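Local coordinates for protein KLLA0E08119p (Kluyveromyces lactis, PDB 3VA7) that is the urea carboxylase part of a larger enzyme, probably using ATP, hydrogencarbonate and biotin to turn urea into urea-1-carboxylate for later hydrolysis, at residues 117-122 and 138-143; 676-681 and 709-714; 595-600 and 637-642; 1061-1066 and 1100-1105. All blocks are in the same frame, centred on the assembly; numbering follows the deposited sequence.

Contact 1: 117-122 and 138-143; sequences NADFSD and AIRKLG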
loop_
_atom_site.group_PDB
_atom_site.type_symbol
_atom_site.label_atom_id
_atom_site.label_comp_id
_atom_site.label_asym_id
_atom_site.label_seq_id
_atom_site.Cartn_x
_atom_site.Cartn_y
_atom_site.Cartn_z
ATOM N N ASN A 117 -8.476 8.976 39.097
ATOM C CA ASN A 117 -9.387 10.091 39.252
ATOM C C ASN A 117 -10.451 9.782 40.299
ATOM O O ASN A 117 -11.344 8.966 40.083
ATOM C CB ASN A 117 -10.012 10.382 37.894
ATOM C CG ASN A 117 -11.020 11.494 37.924
ATOM O OD1 ASN A 117 -11.870 11.620 38.832
ATOM N ND2 ASN A 117 -10.974 12.284 36.890
ATOM N N ALA A 118 -10.366 10.469 41.427
ATOM C CA ALA A 118 -11.176 10.147 42.589
ATOM C C ALA A 118 -12.618 10.618 42.497
ATOM O O ALA A 118 -13.495 10.018 43.153
ATOM C CB ALA A 118 -10.524 10.703 43.859
ATOM N N ASP A 119 -12.887 11.690 41.743
ATOM C CA ASP A 119 -14.298 12.055 41.534
ATOM C C ASP A 119 -14.971 10.852 40.884
ATOM O O ASP A 119 -16.028 10.359 41.348
ATOM C CB ASP A 119 -14.469 13.297 40.636
ATOM C CG ASP A 119 -13.924 14.606 41.278
ATOM O OD1 ASP A 119 -13.495 15.487 40.497
ATOM O OD2 ASP A 119 -13.930 14.735 42.535
ATOM N N PHE A 120 -14.307 10.351 39.828
ATOM C CA PHE A 120 -14.753 9.146 39.150
ATOM C C PHE A 120 -14.911 7.951 40.086
ATOM O O PHE A 120 -15.961 7.326 40.105
ATOM C CB PHE A 120 -13.858 8.802 37.960
ATOM C CG PHE A 120 -14.322 7.593 37.200
ATOM C CD1 PHE A 120 -13.515 6.469 37.097
ATOM C CD2 PHE A 120 -15.590 7.569 36.610
ATOM C CE1 PHE A 120 -13.952 5.369 36.386
ATOM C CE2 PHE A 120 -16.033 6.455 35.892
ATOM C CZ PHE A 120 -15.219 5.365 35.781
ATOM N N SER A 121 -13.911 7.639 40.894
ATOM C CA SER A 121 -14.125 6.518 41.811
ATOM C C SER A 121 -15.394 6.729 42.655
ATOM O O SER A 121 -16.196 5.806 42.810
ATOM C CB SER A 121 -12.917 6.236 42.676
ATOM O OG SER A 121 -13.232 5.190 43.557
ATOM N N ASP A 122 -15.567 7.969 43.137
ATOM C CA ASP A 122 -16.717 8.392 43.948
ATOM C C ASP A 122 -18.072 8.375 43.184
ATOM O O ASP A 122 -19.071 7.887 43.740
ATOM C CB ASP A 122 -16.467 9.787 44.597
ATOM C CG ASP A 122 -15.430 9.766 45.760
ATOM O OD1 ASP A 122 -15.336 8.787 46.542
ATOM O OD2 ASP A 122 -14.708 10.772 45.905
ATOM N N ALA A 138 -8.445 7.376 49.231
ATOM C CA ALA A 138 -7.116 6.843 49.010
ATOM C C ALA A 138 -6.447 7.515 47.776
ATOM O O ALA A 138 -5.297 7.984 47.867
ATOM C CB ALA A 138 -7.153 5.280 48.912
ATOM N N ILE A 139 -7.173 7.619 46.666
ATOM C CA ILE A 139 -6.659 8.323 45.470
ATOM C C ILE A 139 -6.313 9.825 45.704
ATOM O O ILE A 139 -5.240 10.289 45.279
ATOM C CB ILE A 139 -7.605 8.179 44.247
ATOM C CG1 ILE A 139 -7.807 6.705 43.850
ATOM C CG2 ILE A 139 -7.114 9.000 43.048
ATOM C CD1 ILE A 139 -9.065 6.496 43.075
ATOM N N ARG A 140 -7.211 10.564 46.380
ATOM C CA ARG A 140 -6.918 11.944 46.838
ATOM C C ARG A 140 -5.699 12.020 47.748
ATOM O O ARG A 140 -4.755 12.777 47.474
ATOM C CB ARG A 140 -8.107 12.540 47.550
ATOM C CG ARG A 140 -8.926 13.418 46.666
ATOM C CD ARG A 140 -10.266 13.588 47.313
ATOM N NE ARG A 140 -11.315 13.516 46.308
ATOM C CZ ARG A 140 -12.379 12.712 46.378
ATOM N NH1 ARG A 140 -12.568 11.895 47.435
ATOM N NH2 ARG A 140 -13.264 12.749 45.377
ATOM N N LYS A 141 -5.724 11.204 48.800
ATOM C CA LYS A 141 -4.591 11.037 49.729
ATOM C C LYS A 141 -3.269 10.667 49.026
ATOM O O LYS A 141 -2.195 11.010 49.506
ATOM C CB LYS A 141 -4.954 10.031 50.844
ATOM C CG LYS A 141 -5.495 10.663 52.149
ATOM C CD LYS A 141 -6.876 10.108 52.641
ATOM C CE LYS A 141 -6.781 8.924 53.647
ATOM N NZ LYS A 141 -7.839 7.824 53.426
ATOM N N LEU A 142 -3.329 9.971 47.893
ATOM C CA LEU A 142 -2.096 9.653 47.161
ATOM C C LEU A 142 -1.748 10.596 45.997
ATOM O O LEU A 142 -0.605 10.596 45.539
ATOM C CB LEU A 142 -2.106 8.216 46.670
ATOM C CG LEU A 142 -1.696 7.046 47.568
ATOM C CD1 LEU A 142 -0.775 7.399 48.710
ATOM C CD2 LEU A 142 -2.904 6.324 48.078
ATOM N N GLY A 143 -2.717 11.392 45.531
ATOM C CA GLY A 143 -2.512 12.339 44.416
ATOM C C GLY A 143 -1.614 13.540 44.721
ATOM O O GLY A 143 -0.881 14.002 43.845
#

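Contact 2: 676-681 and 709-714; sequences DLFKEE and PKWARS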
loop_
_atom_site.group_PDB
_atom_site.type_symbol
_atom_site.label_atom_id
_atom_site.label_comp_id
_atom_site.label_asym_id
_atom_site.label_seq_id
_atom_site.Cartn_x
_atom_site.Cartn_y
_atom_site.Cartn_z
ATOM N N ASP A 676 -6.323 -5.557 -41.217
ATOM C CA ASP A 676 -7.669 -5.854 -40.704
ATOM C C ASP A 676 -8.106 -4.718 -39.756
ATOM O O ASP A 676 -9.308 -4.528 -39.541
ATOM C CB ASP A 676 -7.718 -7.211 -39.952
ATOM C CG ASP A 676 -6.532 -7.414 -39.028
ATOM O OD1 ASP A 676 -6.629 -8.010 -37.937
ATOM O OD2 ASP A 676 -5.454 -6.941 -39.375
ATOM N N LEU A 677 -7.123 -3.959 -39.236
ATOM C CA LEU A 677 -7.358 -2.877 -38.272
ATOM C C LEU A 677 -6.895 -1.455 -38.697
ATOM O O LEU A 677 -7.663 -0.504 -38.560
ATOM C CB LEU A 677 -6.740 -3.252 -36.908
ATOM C CG LEU A 677 -7.249 -4.601 -36.428
ATOM C CD1 LEU A 677 -6.324 -5.291 -35.424
ATOM C CD2 LEU A 677 -8.647 -4.396 -35.873
ATOM N N PHE A 678 -5.641 -1.312 -39.129
ATOM C CA PHE A 678 -5.093 -0.035 -39.654
ATOM C C PHE A 678 -4.903 -0.009 -41.194
ATOM O O PHE A 678 -4.515 -1.004 -41.800
ATOM C CB PHE A 678 -3.717 0.224 -39.078
ATOM C CG PHE A 678 -3.681 0.373 -37.593
ATOM C CD1 PHE A 678 -3.481 -0.742 -36.775
ATOM C CD2 PHE A 678 -3.797 1.640 -36.999
ATOM C CE1 PHE A 678 -3.409 -0.619 -35.409
ATOM C CE2 PHE A 678 -3.727 1.783 -35.620
ATOM C CZ PHE A 678 -3.531 0.647 -34.819
ATOM N N LYS A 679 -5.104 1.132 -41.831
ATOM C CA LYS A 679 -4.698 1.211 -43.230
ATOM C C LYS A 679 -3.189 1.035 -43.392
ATOM O O LYS A 679 -2.410 1.544 -42.562
ATOM C CB LYS A 679 -5.166 2.510 -43.893
ATOM C CG LYS A 679 -6.589 2.399 -44.368
ATOM C CD LYS A 679 -7.167 3.741 -44.793
ATOM C CE LYS A 679 -8.708 3.637 -44.909
ATOM N NZ LYS A 679 -9.138 2.168 -45.097
ATOM N N GLU A 680 -2.802 0.291 -44.443
ATOM C CA GLU A 680 -1.416 0.194 -44.952
ATOM C C GLU A 680 -0.593 1.450 -44.744
ATOM O O GLU A 680 0.428 1.393 -44.076
ATOM C CB GLU A 680 -1.402 -0.123 -46.452
ATOM C CG GLU A 680 -1.154 -1.595 -46.845
ATOM C CD GLU A 680 0.261 -2.012 -46.533
ATOM O OE1 GLU A 680 0.478 -3.081 -45.873
ATOM O OE2 GLU A 680 1.153 -1.215 -46.936
ATOM N N GLU A 681 -1.019 2.582 -45.316
ATOM C CA GLU A 681 -0.182 3.797 -45.234
ATOM C C GLU A 681 0.031 4.250 -43.803
ATOM O O GLU A 681 1.139 4.697 -43.436
ATOM C CB GLU A 681 -0.618 4.953 -46.157
ATOM C CG GLU A 681 -2.082 5.329 -46.171
ATOM C CD GLU A 681 -2.311 6.761 -46.716
ATOM O OE1 GLU A 681 -3.440 7.024 -47.213
ATOM O OE2 GLU A 681 -1.370 7.624 -46.657
ATOM N N PRO A 709 -4.274 8.160 -36.660
ATOM C CA PRO A 709 -4.490 6.882 -37.407
ATOM C C PRO A 709 -5.538 6.888 -38.498
ATOM O O PRO A 709 -6.511 7.650 -38.438
ATOM C CB PRO A 709 -4.923 5.875 -36.319
ATOM C CG PRO A 709 -4.533 6.512 -35.020
ATOM C CD PRO A 709 -4.593 8.020 -35.230
ATOM N N LYS A 710 -5.344 6.022 -39.480
ATOM C CA LYS A 710 -6.373 5.803 -40.452
ATOM C C LYS A 710 -6.814 4.384 -40.236
ATOM O O LYS A 710 -6.021 3.442 -40.324
ATOM C CB LYS A 710 -5.871 6.046 -41.888
ATOM C CG LYS A 710 -4.964 7.257 -42.074
ATOM C CD LYS A 710 -4.414 7.286 -43.472
ATOM C CE LYS A 710 -4.426 8.700 -44.030
ATOM N NZ LYS A 710 -3.247 9.448 -43.627
ATOM N N TRP A 711 -8.078 4.247 -39.900
ATOM C CA TRP A 711 -8.626 2.990 -39.474
ATOM C C TRP A 711 -9.204 2.144 -40.621
ATOM O O TRP A 711 -9.754 2.654 -41.579
ATOM C CB TRP A 711 -9.677 3.247 -38.399
ATOM C CG TRP A 711 -9.128 3.958 -37.213
ATOM C CD1 TRP A 711 -9.365 5.261 -36.848
ATOM C CD2 TRP A 711 -8.227 3.433 -36.231
ATOM N NE1 TRP A 711 -8.693 5.569 -35.688
ATOM C CE2 TRP A 711 -7.992 4.465 -35.280
ATOM C CE3 TRP A 711 -7.627 2.179 -36.028
ATOM C CZ2 TRP A 711 -7.176 4.283 -34.156
ATOM C CZ3 TRP A 711 -6.800 2.002 -34.894
ATOM C CH2 TRP A 711 -6.575 3.055 -33.989
ATOM N N ALA A 712 -9.071 0.835 -40.503
ATOM C CA ALA A 712 -9.527 -0.074 -41.528
ATOM C C ALA A 712 -10.963 -0.362 -41.299
ATOM O O ALA A 712 -11.615 -0.844 -42.180
ATOM C CB ALA A 712 -8.701 -1.390 -41.521
ATOM N N ARG A 713 -11.454 -0.129 -40.096
ATOM C CA ARG A 713 -12.849 -0.404 -39.779
ATOM C C ARG A 713 -13.494 0.948 -39.524
ATOM O O ARG A 713 -12.791 1.942 -39.261
ATOM C CB ARG A 713 -12.995 -1.320 -38.547
ATOM C CG ARG A 713 -12.277 -2.652 -38.597
ATOM C CD ARG A 713 -12.515 -3.417 -37.305
ATOM N NE ARG A 713 -11.949 -2.710 -36.159
ATOM C CZ ARG A 713 -12.074 -3.058 -34.872
ATOM N NH1 ARG A 713 -12.743 -4.129 -34.515
ATOM N NH2 ARG A 713 -11.525 -2.310 -33.916
ATOM N N SER A 714 -14.824 0.981 -39.618
ATOM C CA SER A 714 -15.588 2.214 -39.475
ATOM C C SER A 714 -15.884 2.459 -37.994
ATOM O O SER A 714 -16.037 3.625 -37.572
ATOM C CB SER A 714 -16.896 2.131 -40.280
ATOM O OG SER A 714 -17.794 1.134 -39.776
HETATM O O HOH W 1 -10.075 -0.510 -37.116
#

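Contact 3: 595-600 and 637-642; sequences GIDVPE and SSLPAP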
loop_
_atom_site.group_PDB
_atom_site.type_symbol
_atom_site.label_atom_id
_atom_site.label_comp_id
_atom_site.label_asym_id
_atom_site.label_seq_id
_atom_site.Cartn_x
_atom_site.Cartn_y
_atom_site.Cartn_z
ATOM N N GLY A 595 21.846 -3.663 -0.326
ATOM C CA GLY A 595 20.471 -3.390 -0.693
ATOM C C GLY A 595 19.734 -2.662 0.402
ATOM O O GLY A 595 20.282 -2.488 1.478
ATOM N N ILE A 596 18.499 -2.227 0.135
ATOM C CA ILE A 596 17.705 -1.492 1.133
ATOM C C ILE A 596 16.684 -2.426 1.799
ATOM O O ILE A 596 16.114 -3.289 1.127
ATOM C CB ILE A 596 16.954 -0.316 0.491
ATOM C CG1 ILE A 596 17.918 0.677 -0.138
ATOM C CG2 ILE A 596 16.050 0.361 1.494
ATOM C CD1 ILE A 596 17.388 1.230 -1.442
ATOM N N ASP A 597 16.447 -2.241 3.107
ATOM C CA ASP A 597 15.666 -3.215 3.901
ATOM C C ASP A 597 14.225 -2.846 4.119
ATOM O O ASP A 597 13.858 -2.073 5.029
ATOM C CB ASP A 597 16.315 -3.553 5.256
ATOM C CG ASP A 597 15.804 -4.898 5.831
ATOM O OD1 ASP A 597 16.058 -5.988 5.224
ATOM O OD2 ASP A 597 15.141 -4.850 6.894
ATOM N N VAL A 598 13.400 -3.480 3.299
ATOM C CA VAL A 598 12.005 -3.139 3.207
ATOM C C VAL A 598 11.260 -4.455 3.006
ATOM O O VAL A 598 11.766 -5.352 2.382
ATOM C CB VAL A 598 11.867 -2.079 2.059
ATOM C CG1 VAL A 598 11.508 -2.693 0.711
ATOM C CG2 VAL A 598 10.995 -0.937 2.478
ATOM N N PRO A 599 10.072 -4.601 3.591
ATOM C CA PRO A 599 9.387 -5.916 3.433
ATOM C C PRO A 599 8.925 -6.214 1.992
ATOM O O PRO A 599 8.612 -5.278 1.250
ATOM C CB PRO A 599 8.196 -5.813 4.396
ATOM C CG PRO A 599 7.971 -4.275 4.589
ATOM C CD PRO A 599 9.338 -3.649 4.462
ATOM N N GLU A 600 8.914 -7.491 1.598
ATOM C CA GLU A 600 8.327 -7.869 0.331
ATOM C C GLU A 600 6.798 -7.780 0.373
ATOM O O GLU A 600 6.175 -7.927 1.439
ATOM C CB GLU A 600 8.660 -9.310 -0.039
ATOM C CG GLU A 600 10.149 -9.685 -0.055
ATOM C CD GLU A 600 10.359 -11.125 -0.521
ATOM O OE1 GLU A 600 9.976 -12.048 0.220
ATOM O OE2 GLU A 600 10.886 -11.349 -1.633
ATOM N N SER A 637 18.553 -9.735 8.914
ATOM C CA SER A 637 17.863 -9.370 7.678
ATOM C C SER A 637 17.741 -10.576 6.732
ATOM O O SER A 637 18.582 -11.476 6.747
ATOM C CB SER A 637 18.634 -8.219 6.998
ATOM O OG SER A 637 18.368 -8.097 5.611
ATOM N N SER A 638 16.706 -10.580 5.901
ATOM C CA SER A 638 16.536 -11.624 4.898
ATOM C C SER A 638 16.972 -11.177 3.472
ATOM O O SER A 638 16.819 -11.936 2.479
ATOM C CB SER A 638 15.083 -12.108 4.903
ATOM O OG SER A 638 14.238 -11.231 4.163
ATOM N N LEU A 639 17.506 -9.956 3.369
ATOM C CA LEU A 639 18.110 -9.482 2.121
ATOM C C LEU A 639 19.293 -10.335 1.640
ATOM O O LEU A 639 20.113 -10.784 2.458
ATOM C CB LEU A 639 18.581 -8.056 2.283
ATOM C CG LEU A 639 17.491 -7.035 2.220
ATOM C CD1 LEU A 639 18.129 -5.730 2.373
ATOM C CD2 LEU A 639 16.807 -7.142 0.884
ATOM N N PRO A 640 19.392 -10.561 0.305
ATOM C CA PRO A 640 20.506 -11.360 -0.201
ATOM C C PRO A 640 21.841 -10.583 -0.136
ATOM O O PRO A 640 21.971 -9.500 -0.698
ATOM C CB PRO A 640 20.086 -11.665 -1.622
ATOM C CG PRO A 640 19.285 -10.524 -2.006
ATOM C CD PRO A 640 18.584 -10.021 -0.793
ATOM N N ALA A 641 22.779 -11.136 0.632
ATOM C CA ALA A 641 24.173 -10.700 0.732
ATOM C C ALA A 641 24.834 -10.493 -0.641
ATOM O O ALA A 641 24.534 -11.259 -1.588
ATOM C CB ALA A 641 24.952 -11.757 1.516
ATOM N N PRO A 642 25.764 -9.512 -0.747
ATOM C CA PRO A 642 26.387 -9.240 -2.039
ATOM C C PRO A 642 27.218 -10.420 -2.584
ATOM O O PRO A 642 27.702 -11.284 -1.846
ATOM C CB PRO A 642 27.271 -8.007 -1.760
ATOM C CG PRO A 642 26.841 -7.475 -0.414
ATOM C CD PRO A 642 26.408 -8.709 0.317
#

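Contact 4: 1061-1066 and 1100-1105; sequences DHPIDH and IDVEES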
loop_
_atom_site.group_PDB
_atom_site.type_symbol
_atom_site.label_atom_id
_atom_site.label_comp_id
_atom_site.label_asym_id
_atom_site.label_seq_id
_atom_site.Cartn_x
_atom_site.Cartn_y
_atom_site.Cartn_z
ATOM N N ASP A 1061 -13.890 -8.888 4.956
ATOM C CA ASP A 1061 -14.693 -9.907 5.562
ATOM C C ASP A 1061 -15.322 -10.699 4.442
ATOM O O ASP A 1061 -16.449 -10.406 4.005
ATOM C CB ASP A 1061 -15.735 -9.269 6.460
ATOM C CG ASP A 1061 -16.728 -10.272 7.016
ATOM O OD1 ASP A 1061 -16.470 -11.507 6.917
ATOM O OD2 ASP A 1061 -17.767 -9.814 7.557
ATOM N N HIS A 1062 -14.567 -11.687 3.962
ATOM C CA HIS A 1062 -14.993 -12.507 2.799
ATOM C C HIS A 1062 -14.198 -13.807 2.846
ATOM O O HIS A 1062 -13.224 -13.915 3.562
ATOM C CB HIS A 1062 -14.732 -11.789 1.457
ATOM C CG HIS A 1062 -13.337 -11.255 1.358
ATOM N ND1 HIS A 1062 -12.253 -12.064 1.063
ATOM C CD2 HIS A 1062 -12.828 -10.026 1.643
ATOM C CE1 HIS A 1062 -11.144 -11.346 1.152
ATOM N NE2 HIS A 1062 -11.467 -10.105 1.487
ATOM N N PRO A 1063 -14.575 -14.791 2.053
ATOM C CA PRO A 1063 -13.706 -15.968 2.146
ATOM C C PRO A 1063 -12.632 -16.051 1.051
ATOM O O PRO A 1063 -12.339 -17.145 0.609
ATOM C CB PRO A 1063 -14.704 -17.110 1.946
ATOM C CG PRO A 1063 -15.683 -16.524 0.865
ATOM C CD PRO A 1063 -15.771 -15.025 1.200
ATOM N N ILE A 1064 -12.084 -14.941 0.559
ATOM C CA ILE A 1064 -11.047 -15.033 -0.528
ATOM C C ILE A 1064 -9.677 -14.933 0.088
ATOM O O ILE A 1064 -9.450 -14.089 0.950
ATOM C CB ILE A 1064 -11.175 -13.956 -1.637
ATOM C CG1 ILE A 1064 -12.629 -13.806 -2.089
ATOM C CG2 ILE A 1064 -10.297 -14.272 -2.823
ATOM C CD1 ILE A 1064 -13.429 -15.073 -2.086
ATOM N N ASP A 1065 -8.785 -15.800 -0.377
ATOM C CA ASP A 1065 -7.461 -15.992 0.217
ATOM C C ASP A 1065 -6.343 -15.127 -0.384
ATOM O O ASP A 1065 -5.254 -15.046 0.176
ATOM C CB ASP A 1065 -7.094 -17.483 0.162
ATOM C CG ASP A 1065 -7.909 -18.323 1.167
ATOM O OD1 ASP A 1065 -8.225 -17.829 2.309
ATOM O OD2 ASP A 1065 -8.236 -19.485 0.821
ATOM N N HIS A 1066 -6.598 -14.491 -1.524
ATOM C CA HIS A 1066 -5.665 -13.488 -2.044
ATOM C C HIS A 1066 -6.309 -12.093 -2.232
ATOM O O HIS A 1066 -7.541 -11.978 -2.162
ATOM C CB HIS A 1066 -5.045 -13.998 -3.326
ATOM C CG HIS A 1066 -5.972 -14.812 -4.133
ATOM N ND1 HIS A 1066 -5.838 -16.180 -4.257
ATOM C CD2 HIS A 1066 -7.063 -14.464 -4.858
ATOM C CE1 HIS A 1066 -6.804 -16.637 -5.037
ATOM N NE2 HIS A 1066 -7.562 -15.618 -5.410
ATOM N N ILE A 1100 -19.057 -8.680 2.821
ATOM C CA ILE A 1100 -19.318 -8.880 1.419
ATOM C C ILE A 1100 -20.239 -10.054 1.154
ATOM O O ILE A 1100 -20.018 -11.134 1.663
ATOM C CB ILE A 1100 -18.029 -9.071 0.633
ATOM C CG1 ILE A 1100 -17.055 -7.974 1.047
ATOM C CG2 ILE A 1100 -18.350 -9.077 -0.895
ATOM C CD1 ILE A 1100 -16.159 -7.575 0.009
ATOM N N ASP A 1101 -21.248 -9.833 0.322
ATOM C CA ASP A 1101 -22.223 -10.841 0.082
ATOM C C ASP A 1101 -21.708 -11.674 -1.050
ATOM O O ASP A 1101 -21.830 -11.295 -2.226
ATOM C CB ASP A 1101 -23.622 -10.216 -0.185
ATOM C CG ASP A 1101 -24.720 -11.268 -0.581
ATOM O OD1 ASP A 1101 -25.922 -10.931 -0.473
ATOM O OD2 ASP A 1101 -24.423 -12.409 -1.027
ATOM N N VAL A 1102 -21.140 -12.816 -0.696
ATOM C CA VAL A 1102 -20.607 -13.770 -1.659
ATOM C C VAL A 1102 -21.136 -15.151 -1.414
ATOM O O VAL A 1102 -21.024 -15.662 -0.305
ATOM C CB VAL A 1102 -19.043 -13.993 -1.509
ATOM C CG1 VAL A 1102 -18.447 -14.211 -2.860
ATOM C CG2 VAL A 1102 -18.349 -12.870 -0.767
ATOM N N GLU A 1103 -21.601 -15.787 -2.475
ATOM C CA GLU A 1103 -22.016 -17.183 -2.448
ATOM C C GLU A 1103 -21.278 -18.033 -3.462
ATOM O O GLU A 1103 -21.274 -17.718 -4.641
ATOM C CB GLU A 1103 -23.534 -17.306 -2.716
ATOM C CG GLU A 1103 -24.386 -16.715 -1.593
ATOM C CD GLU A 1103 -24.082 -17.347 -0.214
ATOM O OE1 GLU A 1103 -23.841 -18.584 -0.176
ATOM O OE2 GLU A 1103 -24.089 -16.625 0.817
ATOM N N GLU A 1104 -20.706 -19.144 -3.021
ATOM C CA GLU A 1104 -20.155 -20.116 -3.977
ATOM C C GLU A 1104 -21.272 -20.770 -4.755
ATOM O O GLU A 1104 -22.181 -21.325 -4.165
ATOM C CB GLU A 1104 -19.395 -21.204 -3.254
ATOM C CG GLU A 1104 -17.975 -21.380 -3.763
ATOM C CD GLU A 1104 -17.039 -21.817 -2.624
ATOM O OE1 GLU A 1104 -17.474 -22.669 -1.796
ATOM O OE2 GLU A 1104 -15.886 -21.305 -2.531
ATOM N N SER A 1105 -21.229 -20.722 -6.072
ATOM C CA SER A 1105 -22.076 -21.632 -6.790
ATOM C C SER A 1105 -21.463 -22.146 -8.110
ATOM O O SER A 1105 -20.241 -22.227 -8.202
ATOM C CB SER A 1105 -23.496 -21.084 -6.914
ATOM O OG SER A 1105 -23.550 -20.102 -7.917
HETATM O O HOH W 2 -18.349 -12.857 3.255
#

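Contact 1: 117-122 and 138-143
Arg140 reaches from one helix to the carboxylate of Asp122 on another. Its NH2 donates to Asp122 OD2 at 2.5 Å, with the oxygen lying in the guanidinium plane, and Arg140 NH1 adds a weak bond to the same OD2 at 2.9 Å. The planes of carboxylate and guanidinium are 22° apart, nearly coplanar, and OD2 alone takes both bonds. Asp119 OD2 also lies near the guanidinium plane but comes to Arg140 NH2 from another side, at a longer 3.5 Å, its carboxylate turned more steeply, which makes a three-residue salt-bridge network. A face of the guanidinium is taken by Ala118, whose CB touches Arg140 CZ at 3.7 Å. With an alanine in place of Asp122, Arg140 would probably lose its closest acceptor here, leaving the longer salt bridge to Asp119 and the guanidinium freer to turn. Helices 118-125 and 136-143 run antiparallel here, their short axes 9.7 Å apart, and strand 130-131 of the parallel sheet lies between them in sequence; this alternation belongs to the alpha/beta N-terminal domain of biotin carboxylase. Beneath the charges the interface is apolar: Ile139 CB meets Ala118 CB at 3.9 Å, while Ile139 CD1 reaches Ser121 CB. Ile139 CG1 anti to the carbonyl carbon (chi1 -60°) and an extended chi2 together put CD1 at that serine. Farther out, Ser121 OG bonds Pro134 O, and Asn117 OD1 caps the first helix by accepting from Phe120 N at 2.9 Å.

Contact 2: 676-681 and 709-714
Lys710 and Lys679 cross at about a right angle, Lys679 CD resting 3.9 Å from Lys710 CB. Beyond that crossing, the chain of Lys710 bends at its third and fourth torsions and passes obliquely across the end of Glu681, Lys710 CE 3.7 Å from Glu681 OE1; Lys710 NZ and Glu681 OE2 stay 4.0 Å apart, beyond a salt bridge though oppositely charged. The backbones beneath are joined as a single antiparallel bridge: Phe678 and Trp711 form a non-hydrogen-bonded pair, flanked by Lys679 N to Lys710 O at 2.9 Å and Ala712 N to Leu677 O at 2.7 Å. Leu677 anchors the other end. Its CD2 lies over one face of the Arg713 guanidinium, 3.7 Å above the plane, and its carbonyl oxygen also accepts from a water that in turn accepts from Arg713 NE at 3.0 Å. The arginine is fixed further by Pro723 O and Asn725 O, which both accept hydrogen bonds from Arg713 NH2. Within carboxyltransferase subdomains A and B, the bridge thus ties the lead-in to helix 680-688 to the loop between strands 701-705 and 725-730. Phe678 packs on Ile683 of that helix, on Val757 and Gln759 of strand 756-762, and edge-to-face with Phe738 of strand 735-739.

Contact 3: 595-600 and 637-642
Ser637 and Asp597 meet on the more open side of a contact between two loops of carboxyltransferase subdomains A and B, where Ser637 opens an ST turn. Its OG accepts from Leu639 N at 3.0 Å and donates to Asp597 OD1 at 3.2 Å, so one hydroxyl both closes its own turn and reaches across. This is the looser side: both residues are partly exposed, and the carboxylate oxygen is approached from above its plane, 48° out of it. Asp597 CG lies anti to the backbone N (chi1 -159°), which swings the carboxylate toward the turn. Were Ser637 replaced by an alanine, Leu639 N would probably lose its turn-closing acceptor and Asp597 OD1 this donor, leaving the carboxylate less firmly held. The inner side is denser. Leu639 is buried, and its isobutyl group crosses Asp597 to rest on the backbone of 595-597, with Arg605 and Asn630 touching it as well. Gly595, at positive phi (85°), brings its carbonyl carbon to 4.0 Å from Leu639 CD1. Asp597 is in turn tied by a backbone bond to Phe628 of strand 626-628, and Ile596 likewise to Pro528. On this buried side, Leu639 CD1 sits 3.4 Å from Ile596 O.

Contact 4: 1061-1066 and 1100-1105
The imidazole of His1062 is approached obliquely by Ile1100 CD1, while Ile1064 N lies at its edge, in the ring plane, and donates to His1062 ND1 at 2.9 Å with an angle of 154°. NE2 is hydrogen-bonded to Asp1055 OD2, so both nitrogens are engaged and the ring is fixed in rotation; the pattern is consistent with a proton on NE2, a form the aspartate would probably favour. The first torsion (chi1 50°) sets CG between the backbone N and the carbonyl carbon, folding the ring back over its own chain to meet the amide two residues on. Next to it, Pro1063 CD touches Val1102 CG2 at 3.9 Å. Backbone ties are slight: Ile1100 N gives Asp1061 O a weak bond of 3.3 Å. A water reinforces it, donating to Asp1061 O at 3.2 Å and to Ile1100 O at 2.9 Å, and so spans the two segments beside the direct bond. Around this surface contact, Leu1069 touches both His1062 and Ile1064, and Ile1051 touches Ile1100. The loop joining strands 1045-1049 and 1075-1081 is thereby laid against the beginning of strand 1101-1108, a member of the mixed sheet of the carboxyltransferase part, which follows helix 1083-1094 and pairs antiparallel with strand 922-934, where Phe928 lies against Val1102.

Along the chain the order is contact 1, contact 3, contact 2, contact 4, each closing before the next opens. Contact 1 belongs to the biotin carboxylase region and lies on the opposite side of the chain's centre from contact 2, their centres about 86 Å apart. Contacts 2 and 3 both fall within carboxyltransferase subdomains A and B, yet their centres are about 50 Å apart. Contacts 3 and 4 are the closest pair, nearest atoms about 14 Å apart; contact 4 joins the mixed sheet that also holds strand 1031-1034, where Cys1033 lines the urea pocket. The spread reflects a multidomain enzyme whose two reaction centres are served by biotin, carried on Lys1202.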